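Local coordinates for SYE1 (Shewanella oneidensis, PDB 4AWT), which binds FMN and probably works as a flavin-dependent oxidoreductase that reduces carbon-carbon double bonds with NADH or NADPH, at residues 4-9 with 334-339. The protein carries 1 engineered substitution. Sequence-based numbering, arbitrary orientation. Where two conformers were deposited one is given.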
# COMPACT_ATOMS: atom_id res chain seq x y z
N SER A 4 8.30 9.36 -21.90
CA SER A 4 8.96 8.50 -20.91
C SER A 4 7.99 7.64 -20.14
O SER A 4 8.31 6.48 -19.79
CB SER A 4 9.78 9.34 -19.96
OG SER A 4 10.84 9.97 -20.68
N LEU A 5 6.80 8.16 -19.86
CA LEU A 5 5.79 7.39 -19.12
C LEU A 5 5.45 6.09 -19.82
O LEU A 5 5.05 5.13 -19.19
CB LEU A 5 4.58 8.30 -18.91
CG LEU A 5 3.53 7.77 -17.93
CD1 LEU A 5 4.08 7.70 -16.53
CD2 LEU A 5 2.30 8.69 -17.99
N PHE A 6 5.57 6.10 -21.17
CA PHE A 6 5.21 4.97 -22.00
C PHE A 6 6.43 4.17 -22.45
O PHE A 6 6.30 3.36 -23.38
CB PHE A 6 4.31 5.40 -23.14
CG PHE A 6 2.93 5.62 -22.61
CD1 PHE A 6 2.11 4.51 -22.39
CD2 PHE A 6 2.46 6.87 -22.25
CE1 PHE A 6 0.88 4.71 -21.79
CE2 PHE A 6 1.23 7.04 -21.68
CZ PHE A 6 0.45 5.94 -21.45
N GLN A 7 7.54 4.30 -21.74
CA GLN A 7 8.69 3.43 -21.88
C GLN A 7 8.56 2.25 -20.93
O GLN A 7 8.10 2.40 -19.80
CB GLN A 7 9.96 4.18 -21.53
CG GLN A 7 10.29 5.25 -22.59
CD GLN A 7 10.84 4.64 -23.85
OE1 GLN A 7 10.26 4.85 -24.99
NE2 GLN A 7 11.85 3.92 -23.77
N PRO A 8 8.98 1.06 -21.35
CA PRO A 8 8.99 -0.09 -20.45
C PRO A 8 10.04 0.09 -19.34
O PRO A 8 10.84 1.05 -19.35
CB PRO A 8 9.33 -1.24 -21.37
CG PRO A 8 10.19 -0.61 -22.42
CD PRO A 8 9.52 0.73 -22.68
N ILE A 9 10.03 -0.83 -18.40
CA ILE A 9 10.99 -0.82 -17.31
C ILE A 9 11.14 -2.23 -16.76
O ILE A 9 10.17 -2.98 -16.67
CB ILE A 9 10.56 0.16 -16.19
CG1 ILE A 9 11.68 0.30 -15.16
CG2 ILE A 9 9.24 -0.18 -15.58
CD1 ILE A 9 11.40 1.46 -14.16
N ARG A 334 -5.93 6.78 -21.97
CA ARG A 334 -6.40 8.13 -21.86
C ARG A 334 -5.25 9.10 -21.65
O ARG A 334 -5.22 10.18 -22.27
CB ARG A 334 -7.43 8.29 -20.75
CG ARG A 334 -8.65 7.45 -20.92
CD ARG A 334 -9.74 7.85 -19.96
NE ARG A 334 -10.81 6.89 -19.92
CZ ARG A 334 -12.10 7.15 -19.74
NH1 ARG A 334 -12.59 8.38 -19.76
NH2 ARG A 334 -12.91 6.14 -19.58
N LEU A 335 -4.31 8.78 -20.77
CA LEU A 335 -3.17 9.64 -20.55
C LEU A 335 -2.36 9.80 -21.84
O LEU A 335 -1.88 10.89 -22.13
CB LEU A 335 -2.26 9.10 -19.45
CG LEU A 335 -2.88 9.02 -18.04
CD1 LEU A 335 -1.92 8.29 -17.12
CD2 LEU A 335 -3.24 10.41 -17.53
N ARG A 336 -2.19 8.72 -22.58
CA ARG A 336 -1.37 8.78 -23.79
C ARG A 336 -2.00 9.67 -24.84
O ARG A 336 -1.28 10.40 -25.55
CB ARG A 336 -1.14 7.37 -24.31
CG ARG A 336 -0.05 7.31 -25.39
CD ARG A 336 0.49 5.94 -25.60
NE ARG A 336 -0.54 5.01 -26.11
CZ ARG A 336 -0.93 4.89 -27.34
NH1 ARG A 336 -0.33 5.56 -28.28
NH2 ARG A 336 -1.92 4.08 -27.62
N HIS A 337 -3.31 9.60 -25.00
CA HIS A 337 -4.02 10.35 -26.02
C HIS A 337 -4.53 11.70 -25.56
O HIS A 337 -5.02 12.46 -26.40
CB HIS A 337 -5.20 9.55 -26.55
CG HIS A 337 -4.82 8.45 -27.44
ND1 HIS A 337 -4.75 8.61 -28.79
CD2 HIS A 337 -4.52 7.15 -27.17
CE1 HIS A 337 -4.41 7.47 -29.34
NE2 HIS A 337 -4.24 6.57 -28.44
N GLY A 338 -4.48 12.01 -24.28
CA GLY A 338 -5.13 13.18 -23.75
C GLY A 338 -6.65 13.11 -23.82
O GLY A 338 -7.30 14.12 -23.94
N TYR A 339 -7.20 11.92 -23.69
CA TYR A 339 -8.64 11.79 -23.60
C TYR A 339 -9.07 12.24 -22.21
O TYR A 339 -8.37 12.02 -21.23
CB TYR A 339 -9.07 10.34 -23.78
CG TYR A 339 -8.79 9.70 -25.09
CD1 TYR A 339 -8.84 10.44 -26.28
CD2 TYR A 339 -8.50 8.34 -25.17
CE1 TYR A 339 -8.60 9.77 -27.51
CE2 TYR A 339 -8.27 7.71 -26.36
CZ TYR A 339 -8.31 8.42 -27.50
OH TYR A 339 -8.08 7.84 -28.74
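Phe6 swings its ring out with CG anti to its carbonyl carbon (chi1 -76°), while in Arg336 CG anti to the backbone N (chi1 -167°) and an extended next torsion carry CD over the centre of that ring; the bend at chi3 then redirects the guanidinium. The contact brings together the N-terminal and C-terminal portions of the chain on the outside of the TIM barrel in this Old Yellow Enzyme relative: the loop ahead of strand 9-11, and helix 331-337, which comes after the eighth barrel strand. Arg336 CD stands 3.8 Å from the centroid of the Phe6 ring in a CH-pi contact almost on the ring normal. Nearer the helix backbone, Arg336 CB meets the far rim of the ring, 3.6 Å from Phe6 CE2 and equally close to CZ. The two side chains cross at about a right angle, and the guanidinium is turned 77° out of the ring plane. With Arg336 CZ 6.0 Å from the Phe6 centroid, any cation-pi attraction is weak; the charge is instead engaged by a salt bridge from NH2 to Glu333, one turn back on the helix. An alanine in place of Phe6 would probably leave the Arg336 methylenes without their aromatic platform and open a gap between loop and helix. Beside this pair, Leu5 and Leu335 form a looser apolar contact on the more buried side. Leu5 also rests on Ala307 and Ile311 of helix 304-312, and Leu335 touches Ala304 there, so that helix lies against both partners. The FMN is about 10 Å from the Leu335 side chain. Across the leucine pair, the methyls Leu5 CD2 and Leu335 CD1 approach to 4.3 Å.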